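Local structure of photoreceptor-histidine kinase BphP (Stigmatella aurantiaca DW4/3-1, 6BAF) at residues A13-L21 with H32-L41; F56-L65 with L80-D90. The protein is a bacterial phytochrome whose chromophore-binding region holds a bilin and which probably acts as a light-sensing histidine kinase, linked to light control of cell development. One frame throughout, in Å; residues are numbered along the deposited sequence.

Interaction 1. Residues A13-L21 with H32-L41; sequences AIQPHGVLL and HASENAPAVL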
ATOM      1  N   ALA A  13      25.629 -15.468 -12.956  1.00 40.46           N
ATOM      2  CA  ALA A  13      25.671 -15.730 -11.525  1.00 41.74           C
ATOM      3  C   ALA A  13      24.718 -14.791 -10.799  1.00 39.98           C
ATOM      4  O   ALA A  13      24.312 -13.749 -11.327  1.00 34.43           O
ATOM      5  CB  ALA A  13      27.093 -15.566 -10.979  1.00 41.53           C
ATOM      6  N   ILE A  14      24.396 -15.160  -9.560  1.00 38.86           N
ATOM      7  CA  ILE A  14      23.523 -14.380  -8.711  1.00 40.24           C
ATOM      8  C   ILE A  14      24.205 -14.084  -7.372  1.00 43.43           C
ATOM      9  O   ILE A  14      25.208 -14.696  -6.990  1.00 43.41           O
ATOM     10  CB  ILE A  14      22.186 -15.092  -8.452  1.00 39.71           C
ATOM     11  CG1 ILE A  14      22.461 -16.398  -7.738  1.00 41.71           C
ATOM     12  CG2 ILE A  14      21.396 -15.265  -9.713  1.00 39.08           C
ATOM     13  CD1 ILE A  14      21.288 -16.847  -6.953  1.00 40.36           C
ATOM     14  N   GLN A  15      23.598 -13.166  -6.643  1.00 39.67           N
ATOM     15  CA  GLN A  15      23.993 -12.886  -5.279  1.00 39.01           C
ATOM     16  C   GLN A  15      23.461 -14.008  -4.411  1.00 40.53           C
ATOM     17  O   GLN A  15      22.289 -14.373  -4.532  1.00 39.90           O
ATOM     18  CB  GLN A  15      23.424 -11.537  -4.855  1.00 37.64           C
ATOM     19  CG  GLN A  15      23.922 -10.377  -5.706  1.00 37.48           C
ATOM     20  CD  GLN A  15      23.344  -9.036  -5.260  1.00 43.57           C
ATOM     21  OE1 GLN A  15      23.450  -8.671  -4.083  1.00 40.10           O
ATOM     22  NE2 GLN A  15      22.715  -8.305  -6.187  1.00 37.88           N
ATOM     23  N   PRO A  16      24.284 -14.618  -3.559  1.00 43.49           N
ATOM     24  CA  PRO A  16      23.914 -15.915  -2.985  1.00 41.31           C
ATOM     25  C   PRO A  16      22.943 -15.875  -1.819  1.00 45.78           C
ATOM     26  O   PRO A  16      22.696 -16.938  -1.238  1.00 47.25           O
ATOM     27  CB  PRO A  16      25.273 -16.484  -2.537  1.00 47.19           C
ATOM     28  CG  PRO A  16      26.105 -15.267  -2.276  1.00 47.09           C
ATOM     29  CD  PRO A  16      25.687 -14.252  -3.283  1.00 42.65           C
ATOM     30  N   HIS A  17      22.350 -14.727  -1.440  1.00 44.40           N
ATOM     31  CA  HIS A  17      21.394 -14.788  -0.324  1.00 44.47           C
ATOM     32  C   HIS A  17      20.037 -15.317  -0.734  1.00 47.65           C
ATOM     33  O   HIS A  17      19.200 -15.558   0.145  1.00 48.93           O
ATOM     34  CB  HIS A  17      21.193 -13.416   0.330  1.00 43.33           C
ATOM     35  CG  HIS A  17      20.724 -12.359  -0.622  1.00 41.77           C
ATOM     36  ND1 HIS A  17      21.579 -11.708  -1.490  1.00 40.44           N
ATOM     37  CD2 HIS A  17      19.490 -11.848  -0.852  1.00 44.16           C
ATOM     38  CE1 HIS A  17      20.892 -10.831  -2.204  1.00 41.28           C
ATOM     39  NE2 HIS A  17      19.617 -10.907  -1.846  1.00 41.98           N
ATOM     40  N   GLY A  18      19.778 -15.478  -2.040  1.00 44.78           N
ATOM     41  CA  GLY A  18      18.569 -16.131  -2.513  1.00 41.48           C
ATOM     42  C   GLY A  18      18.947 -17.208  -3.518  1.00 45.95           C
ATOM     43  O   GLY A  18      20.123 -17.405  -3.820  1.00 42.03           O
ATOM     44  N   VAL A  19      17.934 -17.915  -4.012  1.00 40.88           N
ATOM     45  CA  VAL A  19      18.147 -18.944  -5.019  1.00 43.85           C
ATOM     46  C   VAL A  19      17.416 -18.505  -6.277  1.00 42.49           C
ATOM     47  O   VAL A  19      16.305 -17.979  -6.196  1.00 39.40           O
ATOM     48  CB  VAL A  19      17.667 -20.343  -4.565  1.00 44.83           C
ATOM     49  CG1 VAL A  19      17.589 -21.301  -5.777  1.00 44.65           C
ATOM     50  CG2 VAL A  19      18.643 -20.918  -3.583  1.00 45.39           C
ATOM     51  N   LEU A  20      18.037 -18.718  -7.435  1.00 37.94           N
ATOM     52  CA  LEU A  20      17.376 -18.514  -8.716  1.00 39.17           C
ATOM     53  C   LEU A  20      17.109 -19.861  -9.384  1.00 40.11           C
ATOM     54  O   LEU A  20      18.017 -20.686  -9.505  1.00 39.45           O
ATOM     55  CB  LEU A  20      18.229 -17.640  -9.610  1.00 35.29           C
ATOM     56  CG  LEU A  20      17.554 -17.276 -10.934  1.00 40.75           C
ATOM     57  CD1 LEU A  20      17.760 -15.798 -11.246  1.00 38.51           C
ATOM     58  CD2 LEU A  20      18.094 -18.206 -12.064  1.00 39.27           C
ATOM     59  N   LEU A  21      15.868 -20.079  -9.805  1.00 41.06           N
ATOM     60  CA  LEU A  21      15.468 -21.227 -10.609  1.00 38.83           C
ATOM     61  C   LEU A  21      14.896 -20.739 -11.933  1.00 43.02           C
ATOM     62  O   LEU A  21      14.267 -19.683 -11.986  1.00 39.56           O
ATOM     63  CB  LEU A  21      14.405 -22.048  -9.883  1.00 39.59           C
ATOM     64  CG  LEU A  21      14.700 -22.456  -8.444  1.00 40.96           C
ATOM     65  CD1 LEU A  21      13.467 -23.144  -7.896  1.00 41.60           C
ATOM     66  CD2 LEU A  21      15.933 -23.390  -8.364  1.00 39.92           C
ATOM     67  N   HIS A  32      17.260 -24.543 -14.930  1.00 38.97           N
ATOM     68  CA  HIS A  32      18.420 -23.870 -14.359  1.00 34.26           C
ATOM     69  C   HIS A  32      18.213 -23.797 -12.850  1.00 37.55           C
ATOM     70  O   HIS A  32      17.080 -23.684 -12.373  1.00 37.20           O
ATOM     71  CB  HIS A  32      18.661 -22.428 -14.862  1.00 35.28           C
ATOM     72  CG  HIS A  32      18.692 -22.247 -16.354  1.00 36.17           C
ATOM     73  ND1 HIS A  32      17.671 -22.660 -17.187  1.00 34.57           N
ATOM     74  CD2 HIS A  32      19.576 -21.585 -17.145  1.00 34.47           C
ATOM     75  CE1 HIS A  32      17.944 -22.294 -18.427  1.00 39.35           C
ATOM     76  NE2 HIS A  32      19.092 -21.635 -18.428  1.00 37.90           N
ATOM     77  N   ALA A  33      19.311 -23.852 -12.109  1.00 37.71           N
ATOM     78  CA  ALA A  33      19.312 -23.680 -10.665  1.00 38.54           C
ATOM     79  C   ALA A  33      20.639 -23.072 -10.265  1.00 41.27           C
ATOM     80  O   ALA A  33      21.688 -23.457 -10.786  1.00 40.83           O
ATOM     81  CB  ALA A  33      19.111 -24.996  -9.925  1.00 37.62           C
ATOM     82  N   SER A  34      20.601 -22.101  -9.359  1.00 38.94           N
ATOM     83  CA  SER A  34      21.860 -21.535  -8.915  1.00 40.92           C
ATOM     84  C   SER A  34      22.526 -22.511  -7.941  1.00 39.87           C
ATOM     85  O   SER A  34      21.857 -23.275  -7.229  1.00 41.46           O
ATOM     86  CB  SER A  34      21.622 -20.150  -8.284  1.00 39.91           C
ATOM     87  OG  SER A  34      20.725 -20.279  -7.218  1.00 37.00           O
ATOM     88  N   GLU A  35      23.854 -22.500  -7.930  1.00 44.26           N
ATOM     89  CA  GLU A  35      24.611 -23.576  -7.286  1.00 47.70           C
ATOM     90  C   GLU A  35      24.691 -23.446  -5.767  1.00 48.45           C
ATOM     91  O   GLU A  35      25.246 -24.338  -5.130  1.00 49.70           O
ATOM     92  CB  GLU A  35      26.036 -23.611  -7.850  1.00 48.51           C
ATOM     93  CG  GLU A  35      26.760 -22.311  -7.556  1.00 49.55           C
ATOM     94  CD  GLU A  35      28.206 -22.275  -8.091  1.00 57.67           C
ATOM     95  OE1 GLU A  35      28.645 -23.327  -8.651  1.00 61.53           O
ATOM     96  OE2 GLU A  35      28.868 -21.188  -7.976  1.00 48.40           O
ATOM     97  N   ASN A  36      24.209 -22.345  -5.179  1.00 48.82           N
ATOM     98  CA  ASN A  36      24.058 -22.182  -3.737  1.00 43.33           C
ATOM     99  C   ASN A  36      22.812 -22.855  -3.219  1.00 46.87           C
ATOM    100  O   ASN A  36      22.464 -22.698  -2.039  1.00 50.57           O
ATOM    101  CB  ASN A  36      23.995 -20.696  -3.380  1.00 46.76           C
ATOM    102  CG  ASN A  36      22.747 -19.999  -3.982  1.00 48.78           C
ATOM    103  OD1 ASN A  36      22.265 -20.366  -5.077  1.00 46.43           O
ATOM    104  ND2 ASN A  36      22.209 -19.031  -3.257  1.00 44.38           N
ATOM    105  N   ALA A  37      22.100 -23.585  -4.069  1.00 46.98           N
ATOM    106  CA  ALA A  37      20.883 -24.245  -3.600  1.00 48.85           C
ATOM    107  C   ALA A  37      21.085 -25.196  -2.418  1.00 51.57           C
ATOM    108  O   ALA A  37      20.134 -25.335  -1.625  1.00 52.58           O
ATOM    109  CB  ALA A  37      20.216 -24.982  -4.771  1.00 48.48           C
ATOM    110  N   PRO A  38      22.217 -25.903  -2.260  1.00 56.58           N
ATOM    111  CA  PRO A  38      22.385 -26.728  -1.036  1.00 52.23           C
ATOM    112  C   PRO A  38      22.312 -25.921   0.251  1.00 54.21           C
ATOM    113  O   PRO A  38      21.564 -26.277   1.174  1.00 56.22           O
ATOM    114  CB  PRO A  38      23.774 -27.354  -1.231  1.00 56.20           C
ATOM    115  CG  PRO A  38      23.991 -27.353  -2.736  1.00 56.28           C
ATOM    116  CD  PRO A  38      23.351 -26.080  -3.203  1.00 53.92           C
ATOM    117  N   ALA A  39      23.066 -24.822   0.325  1.00 51.59           N
ATOM    118  CA  ALA A  39      23.008 -23.954   1.493  1.00 54.82           C
ATOM    119  C   ALA A  39      21.605 -23.406   1.725  1.00 60.20           C
ATOM    120  O   ALA A  39      21.135 -23.359   2.865  1.00 63.26           O
ATOM    121  CB  ALA A  39      24.007 -22.812   1.351  1.00 51.23           C
ATOM    122  N   VAL A  40      20.913 -22.981   0.675  1.00 57.21           N
ATOM    123  CA  VAL A  40      19.667 -22.246   0.897  1.00 51.10           C
ATOM    124  C   VAL A  40      18.458 -23.166   0.939  1.00 55.71           C
ATOM    125  O   VAL A  40      17.524 -22.942   1.715  1.00 55.51           O
ATOM    126  CB  VAL A  40      19.514 -21.183  -0.198  1.00 53.78           C
ATOM    127  CG1 VAL A  40      18.187 -20.449  -0.041  1.00 47.88           C
ATOM    128  CG2 VAL A  40      20.720 -20.265  -0.195  1.00 49.53           C
ATOM    129  N   LEU A  41      18.455 -24.203   0.102  1.00 54.31           N
ATOM    130  CA  LEU A  41      17.281 -25.031  -0.126  1.00 52.90           C
ATOM    131  C   LEU A  41      17.364 -26.410   0.529  1.00 54.16           C
ATOM    132  O   LEU A  41      16.324 -27.025   0.791  1.00 53.53           O
ATOM    133  CB  LEU A  41      17.081 -25.205  -1.642  1.00 53.85           C
ATOM    134  CG  LEU A  41      15.957 -24.520  -2.417  1.00 56.30           C
ATOM    135  CD1 LEU A  41      15.526 -23.199  -1.820  1.00 50.82           C
ATOM    136  CD2 LEU A  41      16.291 -24.379  -3.904  1.00 48.30           C
TER
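The N36 amide reaches across to the turn Q15-G18 and ties two of its carbonyls with a single nitrogen. ND2 donates to G18 O at 2.7 Å, nearly straight at 163° and almost in the amide plane, and more bent to P16 O at 2.9 Å. Both oxygens are approached from above their carbonyl planes, not along a lone pair. What fixes the rotation of the amide is its other end: S34 OG donates to N36 OD1 at 2.6 Å, in the carbonyl plane. S34 OG sits between its own backbone N and carbonyl carbon (chi1 58°), and this brings it to L20 N, whose N-H it accepts at 3.1 Å. The hydroxyl thus accepts from L20 N while donating to N36 OD1, one oxygen linking strand to amide. The backbone adds S34 N to L20 O at 2.9 Å.

Apolar groups wrap this polar line. I14 CD1 rests against the S34 hydroxymethyl. V19 spreads its two methyls over different partners: CG2 slides past V40 in the opposite direction, 3.5 Å from V40 CB, while CG1 meets L41 CD2 at an oblique angle. Further along, L21 turns CD2 onto A33 CB, 3.9 Å away, on the face where A33 also touches L48.

L21 and A33 form an antiparallel non-hydrogen-bonded pair of the hairpin 19-23/30-34, and helix 37-41 follows through the type I turn S34-A37. A beta hairpin that leads through a turn into a short helix is characteristic of the first part of a PAS fold.

Interaction 2. Residues F56-L65 with L80-D90; sequences FIEPSVREPL and LKVVWRVDGVD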
ATOM      1  N   PHE A  56       9.155 -30.588  -4.877  1.00 54.59           N
ATOM      2  CA  PHE A  56       9.814 -29.990  -3.721  1.00 50.55           C
ATOM      3  C   PHE A  56       8.878 -29.127  -2.863  1.00 54.13           C
ATOM      4  O   PHE A  56       9.318 -28.579  -1.847  1.00 55.51           O
ATOM      5  CB  PHE A  56      10.996 -29.131  -4.185  1.00 51.40           C
ATOM      6  CG  PHE A  56      11.976 -29.859  -5.076  1.00 54.43           C
ATOM      7  CD1 PHE A  56      13.005 -30.636  -4.522  1.00 53.15           C
ATOM      8  CD2 PHE A  56      11.895 -29.746  -6.471  1.00 51.51           C
ATOM      9  CE1 PHE A  56      13.920 -31.294  -5.342  1.00 52.65           C
ATOM     10  CE2 PHE A  56      12.816 -30.413  -7.306  1.00 51.22           C
ATOM     11  CZ  PHE A  56      13.823 -31.187  -6.744  1.00 49.83           C
ATOM     12  N   ILE A  57       7.622 -28.961  -3.261  1.00 50.08           N
ATOM     13  CA  ILE A  57       6.698 -28.037  -2.618  1.00 52.35           C
ATOM     14  C   ILE A  57       5.810 -28.817  -1.646  1.00 57.50           C
ATOM     15  O   ILE A  57       5.242 -29.854  -2.009  1.00 58.03           O
ATOM     16  CB  ILE A  57       5.842 -27.298  -3.666  1.00 53.67           C
ATOM     17  CG1 ILE A  57       6.737 -26.638  -4.741  1.00 51.76           C
ATOM     18  CG2 ILE A  57       4.875 -26.273  -3.001  1.00 51.79           C
ATOM     19  CD1 ILE A  57       7.811 -25.711  -4.199  1.00 52.18           C
ATOM     20  N   GLU A  58       5.680 -28.313  -0.422  1.00 55.87           N
ATOM     21  CA  GLU A  58       4.698 -28.831   0.519  1.00 62.44           C
ATOM     22  C   GLU A  58       3.332 -28.970  -0.166  1.00 62.28           C
ATOM     23  O   GLU A  58       2.845 -28.001  -0.763  1.00 64.26           O
ATOM     24  CB  GLU A  58       4.623 -27.883   1.720  1.00 68.34           C
ATOM     25  CG  GLU A  58       3.923 -28.414   2.973  1.00 71.15           C
ATOM     26  CD  GLU A  58       2.414 -28.492   2.828  1.00 74.89           C
ATOM     27  OE1 GLU A  58       1.865 -29.616   2.929  1.00 75.70           O
ATOM     28  OE2 GLU A  58       1.776 -27.432   2.603  1.00 76.71           O
ATOM     29  N   PRO A  59       2.683 -30.148  -0.095  1.00 65.70           N
ATOM     30  CA  PRO A  59       1.538 -30.429  -0.989  1.00 64.99           C
ATOM     31  C   PRO A  59       0.348 -29.491  -0.880  1.00 66.95           C
ATOM     32  O   PRO A  59      -0.369 -29.325  -1.876  1.00 69.50           O
ATOM     33  CB  PRO A  59       1.150 -31.862  -0.605  1.00 65.32           C
ATOM     34  CG  PRO A  59       2.442 -32.477  -0.189  1.00 60.52           C
ATOM     35  CD  PRO A  59       3.163 -31.376   0.571  1.00 65.00           C
ATOM     36  N   SER A  60       0.092 -28.869   0.271  1.00 70.54           N
ATOM     37  CA  SER A  60      -1.071 -27.984   0.353  1.00 72.74           C
ATOM     38  C   SER A  60      -0.821 -26.604  -0.258  1.00 72.90           C
ATOM     39  O   SER A  60      -1.782 -25.905  -0.602  1.00 75.03           O
ATOM     40  CB  SER A  60      -1.516 -27.835   1.813  1.00 72.62           C
ATOM     41  OG  SER A  60      -0.586 -27.069   2.555  1.00 73.30           O
ATOM     42  N   VAL A  61       0.448 -26.191  -0.364  1.00 71.70           N
ATOM     43  CA  VAL A  61       0.858 -24.975  -1.068  1.00 67.26           C
ATOM     44  C   VAL A  61       1.005 -25.180  -2.573  1.00 65.75           C
ATOM     45  O   VAL A  61       1.028 -24.197  -3.332  1.00 64.92           O
ATOM     46  CB  VAL A  61       2.165 -24.542  -0.373  1.00 66.03           C
ATOM     47  CG1 VAL A  61       2.977 -23.508  -1.186  1.00 65.18           C
ATOM     48  CG2 VAL A  61       1.842 -24.002   0.989  1.00 70.97           C
ATOM     49  N   ARG A  62       1.051 -26.434  -3.033  1.00 65.78           N
ATOM     50  CA  ARG A  62       1.589 -26.741  -4.355  1.00 63.92           C
ATOM     51  C   ARG A  62       0.654 -26.288  -5.468  1.00 61.75           C
ATOM     52  O   ARG A  62       1.040 -25.492  -6.338  1.00 60.54           O
ATOM     53  CB  ARG A  62       1.873 -28.234  -4.446  1.00 59.72           C
ATOM     54  CG  ARG A  62       2.188 -28.734  -5.826  1.00 60.43           C
ATOM     55  CD  ARG A  62       2.115 -30.259  -5.809  1.00 66.84           C
ATOM     56  NE  ARG A  62       3.230 -30.820  -5.043  1.00 71.70           N
ATOM     57  CZ  ARG A  62       3.190 -31.944  -4.327  1.00 72.58           C
ATOM     58  NH1 ARG A  62       2.062 -32.658  -4.234  1.00 69.47           N
ATOM     59  NH2 ARG A  62       4.293 -32.342  -3.687  1.00 65.34           N
ATOM     60  N   GLU A  63      -0.575 -26.794  -5.469  1.00 61.40           N
ATOM     61  CA  GLU A  63      -1.551 -26.409  -6.486  1.00 59.30           C
ATOM     62  C   GLU A  63      -1.693 -24.899  -6.668  1.00 59.79           C
ATOM     63  O   GLU A  63      -1.677 -24.442  -7.824  1.00 56.75           O
ATOM     64  CB  GLU A  63      -2.899 -27.047  -6.143  1.00 62.25           C
ATOM     65  CG  GLU A  63      -3.992 -26.750  -7.154  1.00 70.21           C
ATOM     66  CD  GLU A  63      -5.356 -26.503  -6.482  1.00 84.83           C
ATOM     67  OE1 GLU A  63      -6.155 -27.482  -6.368  1.00 87.06           O
ATOM     68  OE2 GLU A  63      -5.634 -25.327  -6.078  1.00 84.47           O
ATOM     69  N   PRO A  64      -1.855 -24.081  -5.613  1.00 62.12           N
ATOM     70  CA  PRO A  64      -1.964 -22.630  -5.849  1.00 57.18           C
ATOM     71  C   PRO A  64      -0.686 -22.029  -6.403  1.00 56.43           C
ATOM     72  O   PRO A  64      -0.740 -21.129  -7.251  1.00 52.56           O
ATOM     73  CB  PRO A  64      -2.288 -22.069  -4.458  1.00 58.91           C
ATOM     74  CG  PRO A  64      -2.731 -23.219  -3.664  1.00 58.47           C
ATOM     75  CD  PRO A  64      -1.992 -24.394  -4.180  1.00 61.67           C
ATOM     76  N   LEU A  65       0.472 -22.513  -5.944  1.00 55.69           N
ATOM     77  CA  LEU A  65       1.742 -22.002  -6.453  1.00 52.20           C
ATOM     78  C   LEU A  65       1.895 -22.300  -7.944  1.00 51.27           C
ATOM     79  O   LEU A  65       2.258 -21.418  -8.729  1.00 50.48           O
ATOM     80  CB  LEU A  65       2.890 -22.601  -5.648  1.00 52.28           C
ATOM     81  CG  LEU A  65       4.283 -22.314  -6.195  1.00 52.19           C
ATOM     82  CD1 LEU A  65       4.572 -20.805  -6.216  1.00 47.94           C
ATOM     83  CD2 LEU A  65       5.294 -23.057  -5.342  1.00 49.49           C
ATOM     84  N   LEU A  80       4.989 -14.784  -4.285  0.92 45.35           N
ATOM     85  CA  LEU A  80       4.378 -16.094  -4.183  0.98 45.43           C
ATOM     86  C   LEU A  80       4.805 -16.705  -2.867  0.95 43.34           C
ATOM     87  O   LEU A  80       5.947 -16.552  -2.451  0.92 46.53           O
ATOM     88  CB  LEU A  80       4.812 -16.984  -5.352  1.00 45.27           C
ATOM     89  CG  LEU A  80       4.677 -16.291  -6.706  1.00 49.56           C
ATOM     90  CD1 LEU A  80       5.311 -17.167  -7.799  1.00 46.66           C
ATOM     91  CD2 LEU A  80       3.208 -15.957  -7.023  1.00 48.46           C
ATOM     92  N   LYS A  81       3.889 -17.391  -2.203  1.00 48.55           N
ATOM     93  CA  LYS A  81       4.273 -18.143  -1.022  1.00 50.28           C
ATOM     94  C   LYS A  81       4.849 -19.476  -1.483  1.00 52.51           C
ATOM     95  O   LYS A  81       4.174 -20.252  -2.165  1.00 53.12           O
ATOM     96  CB  LYS A  81       3.077 -18.351  -0.098  1.00 53.95           C
ATOM     97  CG  LYS A  81       3.447 -19.203   1.110  1.00 63.83           C
ATOM     98  CD  LYS A  81       2.319 -19.309   2.155  1.00 67.60           C
ATOM     99  CE  LYS A  81       0.959 -19.571   1.494  1.00 68.86           C
ATOM    100  NZ  LYS A  81       0.724 -21.028   1.278  1.00 74.96           N
ATOM    101  N   VAL A  82       6.103 -19.731  -1.152  1.00 48.60           N
ATOM    102  CA  VAL A  82       6.766 -20.959  -1.539  1.00 49.94           C
ATOM    103  C   VAL A  82       7.195 -21.640  -0.259  1.00 51.99           C
ATOM    104  O   VAL A  82       7.949 -21.057   0.528  1.00 54.76           O
ATOM    105  CB  VAL A  82       7.974 -20.700  -2.456  1.00 49.23           C
ATOM    106  CG1 VAL A  82       8.750 -21.998  -2.661  1.00 48.90           C
ATOM    107  CG2 VAL A  82       7.517 -20.063  -3.793  1.00 47.53           C
ATOM    108  N   VAL A  83       6.724 -22.863  -0.046  1.00 51.80           N
ATOM    109  CA  VAL A  83       7.110 -23.652   1.118  1.00 55.49           C
ATOM    110  C   VAL A  83       7.864 -24.872   0.604  1.00 52.79           C
ATOM    111  O   VAL A  83       7.276 -25.748  -0.038  1.00 53.98           O
ATOM    112  CB  VAL A  83       5.895 -24.051   1.964  1.00 60.35           C
ATOM    113  CG1 VAL A  83       6.323 -24.905   3.153  1.00 58.30           C
ATOM    114  CG2 VAL A  83       5.120 -22.774   2.404  1.00 55.09           C
ATOM    115  N   TRP A  84       9.157 -24.925   0.874  1.00 52.90           N
ATOM    116  CA  TRP A  84      10.017 -25.993   0.373  1.00 58.55           C
ATOM    117  C   TRP A  84      10.126 -27.132   1.375  1.00 59.13           C
ATOM    118  O   TRP A  84      10.819 -27.001   2.389  1.00 63.40           O
ATOM    119  CB  TRP A  84      11.405 -25.449   0.064  1.00 55.73           C
ATOM    120  CG  TRP A  84      11.538 -25.280  -1.357  1.00 65.60           C
ATOM    121  CD1 TRP A  84      10.962 -24.300  -2.116  1.00 71.27           C
ATOM    122  CD2 TRP A  84      12.284 -26.067  -2.248  1.00 56.89           C
ATOM    123  NE1 TRP A  84      11.294 -24.443  -3.437  1.00 64.43           N
ATOM    124  CE2 TRP A  84      12.115 -25.506  -3.552  1.00 57.92           C
ATOM    125  CE3 TRP A  84      13.090 -27.165  -2.089  1.00 55.23           C
ATOM    126  CZ2 TRP A  84      12.715 -26.013  -4.677  1.00 57.30           C
ATOM    127  CZ3 TRP A  84      13.680 -27.663  -3.211  1.00 60.02           C
ATOM    128  CH2 TRP A  84      13.489 -27.084  -4.494  1.00 53.01           C
ATOM    129  N   ARG A  85       9.507 -28.268   1.054  1.00 59.59           N
ATOM    130  CA  ARG A  85       9.609 -29.483   1.864  1.00 63.16           C
ATOM    131  C   ARG A  85      10.778 -30.312   1.353  1.00 64.98           C
ATOM    132  O   ARG A  85      10.695 -30.927   0.288  1.00 64.62           O
ATOM    133  CB  ARG A  85       8.314 -30.291   1.804  1.00 64.85           C
ATOM    134  CG  ARG A  85       8.245 -31.451   2.815  1.00 68.41           C
ATOM    135  CD  ARG A  85       6.814 -31.787   3.132  1.00 72.13           C
ATOM    136  NE  ARG A  85       6.349 -30.906   4.199  1.00 82.45           N
ATOM    137  CZ  ARG A  85       5.127 -30.933   4.738  1.00 83.65           C
ATOM    138  NH1 ARG A  85       4.207 -31.789   4.284  1.00 79.94           N
ATOM    139  NH2 ARG A  85       4.817 -30.070   5.708  1.00 81.55           N
ATOM    140  N   VAL A  86      11.864 -30.353   2.110  1.00 68.96           N
ATOM    141  CA  VAL A  86      13.035 -31.071   1.627  1.00 74.60           C
ATOM    142  C   VAL A  86      13.170 -32.409   2.349  1.00 86.78           C
ATOM    143  O   VAL A  86      13.054 -33.467   1.712  1.00 93.45           O
ATOM    144  CB  VAL A  86      14.315 -30.213   1.728  1.00 71.80           C
ATOM    145  CG1 VAL A  86      14.440 -29.535   3.115  1.00 77.73           C
ATOM    146  CG2 VAL A  86      15.534 -31.042   1.389  1.00 69.10           C
ATOM    147  N   ASP A  87      13.383 -32.414   3.665  1.00 81.39           N
ATOM    148  CA  ASP A  87      13.550 -33.747   4.254  1.00 91.54           C
ATOM    149  C   ASP A  87      12.957 -34.093   5.634  1.00 90.95           C
ATOM    150  O   ASP A  87      13.569 -34.876   6.351  1.00 99.09           O
ATOM    151  CB  ASP A  87      15.055 -34.070   4.298  1.00 92.99           C
ATOM    152  CG  ASP A  87      15.373 -35.475   3.762  1.00100.94           C
ATOM    153  OD1 ASP A  87      16.523 -35.696   3.304  1.00100.35           O
ATOM    154  OD2 ASP A  87      14.464 -36.345   3.780  1.00 99.06           O
ATOM    155  N   GLY A  88      11.799 -33.577   6.040  1.00 84.91           N
ATOM    156  CA  GLY A  88      11.057 -32.480   5.444  1.00 87.09           C
ATOM    157  C   GLY A  88      10.054 -32.191   6.534  1.00 85.25           C
ATOM    158  O   GLY A  88       9.002 -32.831   6.504  1.00 87.51           O
ATOM    159  N   VAL A  89      10.279 -31.273   7.488  1.00 83.99           N
ATOM    160  CA  VAL A  89      10.970 -29.949   7.491  1.00 80.82           C
ATOM    161  C   VAL A  89      10.738 -29.055   6.251  1.00 76.62           C
ATOM    162  O   VAL A  89      11.300 -29.219   5.160  1.00 76.37           O
ATOM    163  CB  VAL A  89      12.511 -30.023   7.844  1.00 78.63           C
ATOM    164  CG1 VAL A  89      13.344 -30.872   6.921  1.00 86.09           C
ATOM    165  CG2 VAL A  89      13.086 -28.603   7.905  1.00 78.78           C
ATOM    166  N   ASP A  90       9.872 -28.077   6.513  1.00 73.19           N
ATOM    167  CA  ASP A  90       9.532 -26.999   5.607  1.00 66.15           C
ATOM    168  C   ASP A  90      10.457 -25.807   5.784  1.00 69.78           C
ATOM    169  O   ASP A  90      10.818 -25.439   6.905  1.00 71.67           O
ATOM    170  CB  ASP A  90       8.101 -26.531   5.846  1.00 66.24           C
ATOM    171  CG  ASP A  90       7.097 -27.553   5.438  1.00 72.05           C
ATOM    172  OD1 ASP A  90       7.487 -28.479   4.697  1.00 77.76           O
ATOM    173  OD2 ASP A  90       5.922 -27.438   5.850  1.00 76.77           O
TER
HETATM  174  O   HOH W   1       1.321 -20.831  -2.909  1.00 58.57           O
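F56 and W84 lie side by side and point the same way, their six-membered rings near parallel (planes at 18°) but slid apart, with centroids 4.7 Å apart. The closer touch is made by F56 CB, which sits over the indole face 3.3 Å from the centroid of the six-membered ring, a CH-pi contact. I57, with CG1 anti to its carbonyl carbon (chi1 -53°), brings CD1 obliquely against the indole, 3.8 Å from W84 NE1, a buried nitrogen with no partner in the model. Replacing W84 by an alanine would probably open a gap beneath F56 CB and leave the phenyl ring and I57 CD1 without the indole flank of their packing.

Further along the strand, L65 CD1 touches both L80 CB and V82 CG2, and the V61 side chain crosses that of V83 at about a right angle, CG2 to CG2 3.8 Å. Backbone bonds R85 N to F56 O and E58 N to V83 O (3.0 Å) fasten the chain just before the helix to the strand.

At the polar edge, E58 lays CG over the centre of the R85 guanidinium face. Its OE1 is 3.5 Å from R85 NH1 but well out of the guanidinium plane, a bridge of charge alone. R85 gives two of its nitrogens to D90, side-on: NE to OD1 at 2.7 Å and NH2 to OD2 at 2.9 Å. The E58 carboxylate also caps helix 59-69 through weak bonds from S60 N and V61 N.

Helix 59-69 packs along edge strand 80-85, which pairs with strand 90-100, while L48 of helix 45-48 touches both F56 and W84.

In the fold
The two contacts follow one another along the chain, 13-21/32-41 closing before 56-65/80-90 opens, and their centres lie about 17 Å apart within the PAS domain. Both reach the same antiparallel sheet at different places: interaction 1 on the inner hairpin 19-23/30-34 and short edge strand 13-14, interaction 2 on the other edge strand, 80-85, with strands 103-110 and 90-100 between. They meet where L41 packs on W84 and V86, and helix 45-48 joins them through L48. Interaction 1 stays off the chromophore, the side chain of I14 being about 12 Å from the bound bilin (BLR). Together they bind helices 37-41 and 59-69 to the PAS sheet.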